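Local coordinates for protein fructose transport system repressor FruR (Pseudomonas putida, PDB 3O75) that binds fructose 1-phosphate as its effector and, as a LacI-family dual transcriptional regulator, probably binds specific DNA sequences to repress or activate genes, at the 1-O-phosphono-beta-D-fructofuranose site. Residues are numbered along the deposited sequence; one frame, centred on the assembly and turned at random.

The 1-O-phosphono-beta-D-fructofuranose site. Residues 14, 16-17, 42, 89-90, 134, 138, 161, 187-189, 214-215, 232, 263. With F1X (1-O-phosphono-beta-D-fructofuranose), chain B.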
# COMPACT_ATOMS: atom_id res chain seq x y z
N ASN A 14 -0.25 -4.20 -3.59
CA ASN A 14 -0.36 -3.42 -4.81
C ASN A 14 -1.00 -2.08 -4.44
O ASN A 14 -2.18 -2.03 -4.12
CB ASN A 14 -1.21 -4.16 -5.85
CG ASN A 14 -1.20 -3.47 -7.21
OD1 ASN A 14 -1.36 -2.25 -7.31
ND2 ASN A 14 -1.03 -4.25 -8.27
N SER A 16 -2.24 0.41 -5.86
CA SER A 16 -3.49 0.81 -6.50
C SER A 16 -4.72 0.25 -5.77
O SER A 16 -5.71 0.97 -5.58
CB SER A 16 -3.51 0.43 -7.98
OG SER A 16 -2.67 1.30 -8.73
N TYR A 17 -4.66 -1.02 -5.38
CA TYR A 17 -5.77 -1.60 -4.62
C TYR A 17 -5.89 -0.98 -3.24
O TYR A 17 -6.99 -0.67 -2.79
CB TYR A 17 -5.65 -3.12 -4.54
CG TYR A 17 -5.92 -3.80 -5.86
CD1 TYR A 17 -4.89 -4.40 -6.59
CD2 TYR A 17 -7.19 -3.81 -6.41
CE1 TYR A 17 -5.13 -5.00 -7.80
CE2 TYR A 17 -7.45 -4.42 -7.63
CZ TYR A 17 -6.41 -5.01 -8.32
OH TYR A 17 -6.66 -5.61 -9.53
N ASP A 42 -5.04 -13.39 -5.67
CA ASP A 42 -5.28 -13.78 -7.05
C ASP A 42 -5.40 -15.29 -7.23
O ASP A 42 -5.00 -15.84 -8.26
CB ASP A 42 -4.20 -13.22 -7.99
CG ASP A 42 -4.70 -12.09 -8.86
OD1 ASP A 42 -5.93 -12.00 -9.08
OD2 ASP A 42 -3.87 -11.28 -9.32
N ASP A 89 -12.03 -2.99 -11.50
CA ASP A 89 -10.82 -3.36 -12.21
C ASP A 89 -11.03 -4.49 -13.22
O ASP A 89 -10.97 -4.25 -14.43
CB ASP A 89 -9.69 -3.69 -11.24
CG ASP A 89 -8.33 -3.76 -11.92
OD1 ASP A 89 -7.52 -2.83 -11.72
OD2 ASP A 89 -8.09 -4.74 -12.65
N ARG A 90 -11.27 -5.71 -12.75
CA ARG A 90 -11.60 -6.81 -13.65
C ARG A 90 -13.11 -6.93 -13.85
O ARG A 90 -13.86 -7.15 -12.90
CB ARG A 90 -11.04 -8.15 -13.15
CG ARG A 90 -9.52 -8.23 -13.10
CD ARG A 90 -9.01 -7.87 -11.72
NE ARG A 90 -7.58 -8.12 -11.56
CZ ARG A 90 -7.06 -9.26 -11.11
NH1 ARG A 90 -7.86 -10.26 -10.77
NH2 ARG A 90 -5.75 -9.40 -10.99
N VAL A 134 -8.28 -8.35 -18.22
CA VAL A 134 -7.54 -7.10 -18.18
C VAL A 134 -6.20 -7.24 -18.89
O VAL A 134 -5.72 -6.30 -19.54
CB VAL A 134 -7.35 -6.61 -16.72
CG1 VAL A 134 -6.36 -7.50 -15.98
CG2 VAL A 134 -6.88 -5.18 -16.72
N ARG A 138 -4.75 -5.41 -22.45
CA ARG A 138 -3.47 -4.69 -22.44
C ARG A 138 -2.48 -5.24 -23.46
O ARG A 138 -1.76 -4.48 -24.09
CB ARG A 138 -2.87 -4.68 -21.03
CG ARG A 138 -3.67 -3.83 -20.07
CD ARG A 138 -3.22 -3.97 -18.63
NE ARG A 138 -4.26 -3.49 -17.72
CZ ARG A 138 -4.12 -3.36 -16.41
NH1 ARG A 138 -2.97 -3.66 -15.82
NH2 ARG A 138 -5.13 -2.91 -15.68
N PHE A 161 1.21 -10.83 -11.03
CA PHE A 161 1.50 -9.41 -10.95
C PHE A 161 2.30 -9.12 -9.69
O PHE A 161 1.75 -8.70 -8.67
CB PHE A 161 0.21 -8.58 -10.93
CG PHE A 161 -0.55 -8.60 -12.24
CD1 PHE A 161 -1.65 -9.42 -12.41
CD2 PHE A 161 -0.16 -7.78 -13.28
CE1 PHE A 161 -2.35 -9.42 -13.60
CE2 PHE A 161 -0.86 -7.79 -14.48
CZ PHE A 161 -1.96 -8.61 -14.64
N THR A 187 2.72 -3.71 -17.70
CA THR A 187 1.27 -3.64 -17.55
C THR A 187 0.79 -3.38 -16.12
O THR A 187 -0.41 -3.45 -15.85
CB THR A 187 0.59 -4.93 -18.06
OG1 THR A 187 1.01 -6.03 -17.25
CG2 THR A 187 0.96 -5.19 -19.51
N SER A 188 1.72 -3.09 -15.22
CA SER A 188 1.38 -2.75 -13.84
C SER A 188 2.63 -2.20 -13.19
O SER A 188 3.73 -2.66 -13.50
CB SER A 188 0.89 -4.00 -13.09
OG SER A 188 0.70 -3.72 -11.71
N TYR A 189 2.49 -1.22 -12.30
CA TYR A 189 3.69 -0.63 -11.71
C TYR A 189 4.47 -1.67 -10.91
O TYR A 189 5.71 -1.65 -10.88
CB TYR A 189 3.39 0.57 -10.82
CG TYR A 189 4.67 1.20 -10.31
CD1 TYR A 189 5.40 2.06 -11.12
CD2 TYR A 189 5.16 0.91 -9.05
CE1 TYR A 189 6.58 2.62 -10.69
CE2 TYR A 189 6.35 1.47 -8.60
CZ TYR A 189 7.06 2.33 -9.43
OH TYR A 189 8.24 2.91 -9.01
N PHE A 214 1.96 0.91 -16.97
CA PHE A 214 0.70 1.10 -16.27
C PHE A 214 1.01 1.43 -14.82
O PHE A 214 1.98 0.93 -14.26
CB PHE A 214 -0.15 -0.18 -16.36
CG PHE A 214 -1.05 -0.22 -17.55
CD1 PHE A 214 -0.54 -0.45 -18.82
CD2 PHE A 214 -2.41 -0.04 -17.41
CE1 PHE A 214 -1.37 -0.48 -19.92
CE2 PHE A 214 -3.25 -0.07 -18.51
CZ PHE A 214 -2.73 -0.29 -19.77
N GLY A 215 0.18 2.28 -14.22
CA GLY A 215 0.43 2.74 -12.87
C GLY A 215 1.36 3.95 -12.85
O GLY A 215 1.79 4.43 -13.90
N GLN A 232 -4.26 5.16 -12.95
CA GLN A 232 -5.69 5.02 -12.73
C GLN A 232 -6.23 6.28 -12.08
O GLN A 232 -5.51 6.98 -11.37
CB GLN A 232 -5.99 3.85 -11.80
CG GLN A 232 -5.70 2.47 -12.33
CD GLN A 232 -6.13 1.39 -11.36
OE1 GLN A 232 -7.29 1.36 -10.94
NE2 GLN A 232 -5.21 0.52 -10.98
N ARG A 263 -7.51 6.18 -17.95
CA ARG A 263 -6.29 6.40 -17.17
C ARG A 263 -5.67 7.76 -17.52
O ARG A 263 -5.83 8.27 -18.63
CB ARG A 263 -5.29 5.26 -17.40
CG ARG A 263 -5.76 3.91 -16.88
CD ARG A 263 -4.58 3.00 -16.58
NE ARG A 263 -4.97 1.79 -15.86
CZ ARG A 263 -4.19 1.16 -14.99
NH1 ARG A 263 -2.98 1.63 -14.70
NH2 ARG A 263 -4.62 0.06 -14.38
C1 F1X B . -3.13 -2.03 -10.83
O1 F1X B . -1.80 -1.52 -10.82
P1 F1X B . -1.46 -0.22 -11.71
C2 F1X B . -3.18 -3.26 -11.70
O2 F1X B . -2.40 -3.06 -12.89
C3 F1X B . -4.62 -3.59 -12.08
O3 F1X B . -5.08 -2.80 -13.18
C4 F1X B . -4.52 -5.06 -12.39
O4 F1X B . -5.78 -5.74 -12.39
C5 F1X B . -3.66 -5.47 -11.21
O5 F1X B . -2.69 -4.42 -11.03
C6 F1X B . -3.05 -6.82 -11.44
O6 F1X B . -4.00 -7.74 -10.91
O1P F1X B . -1.82 -0.62 -13.12
O2P F1X B . -2.34 0.85 -11.14
O3P F1X B . 0.02 -0.02 -11.49
O HOH W 1 0.67 -0.95 -8.95
O HOH W 2 -2.42 3.52 -11.29
O HOH W 3 -7.42 -0.72 -13.95
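Arg138 runs extended from CG to NE, whereas Arg90 bends at chi2 (94°), so two guanidiniums reach the furanose of fructose 1-phosphate (F1X) in the interdomain cleft of this LacI-family, periplasmic-binding-protein-like sensor domain, which buries 371 of the ligand's 378 Å². Arg138 grips end-on: NH1 donates to the anomeric hydroxyl O2 and NH2 to O3, both partners lying in the guanidinium plane. Arg138 NH1 also donates to Thr187 O (2.6 Å), nearly along the C=O axis but bent at the hydrogen and tilted from the guanidinium plane, which may limit its rotation, and Phe214 CD2 covers one face. Arg90 works side-on, NE donating to F1X O4 at 3.1 Å along an almost straight N-H (175° at H) while NH2 meets F1X O6. Behind it, Asp42 holds NH1 and NH2 end-on through syn lone pairs, a second-shell salt bridge that probably orients the guanidinium. Asp89, with CG anti to its backbone N (chi1 -167°), spans the neighbouring hydroxyls: OD1 accepts from F1X O3 at 2.8 Å by its syn lone pair, and OD2 is met by F1X O4 from above the carboxylate plane. Tyr17 OH also hydrogen-bonds F1X O4, 3.0 Å away. The sugar's C6 sits over the face of Phe161, offset toward the rim, as a CH-pi contact. At the phosphate, F1X O2P accepts from Ser16 OG and Gln232 NE2, the latter at 2.9 Å. Tyr189 N, at the start of helix 189-200, donates to F1X O3P at 2.9 Å through a nearly straight N-H, where the helix dipole may favour the negative charge. Arg263 NH1 forms a salt bridge to F1X O1P at 3.0 Å, its guanidinium sandwiched between Phe214 CD2 and Gln232 CG.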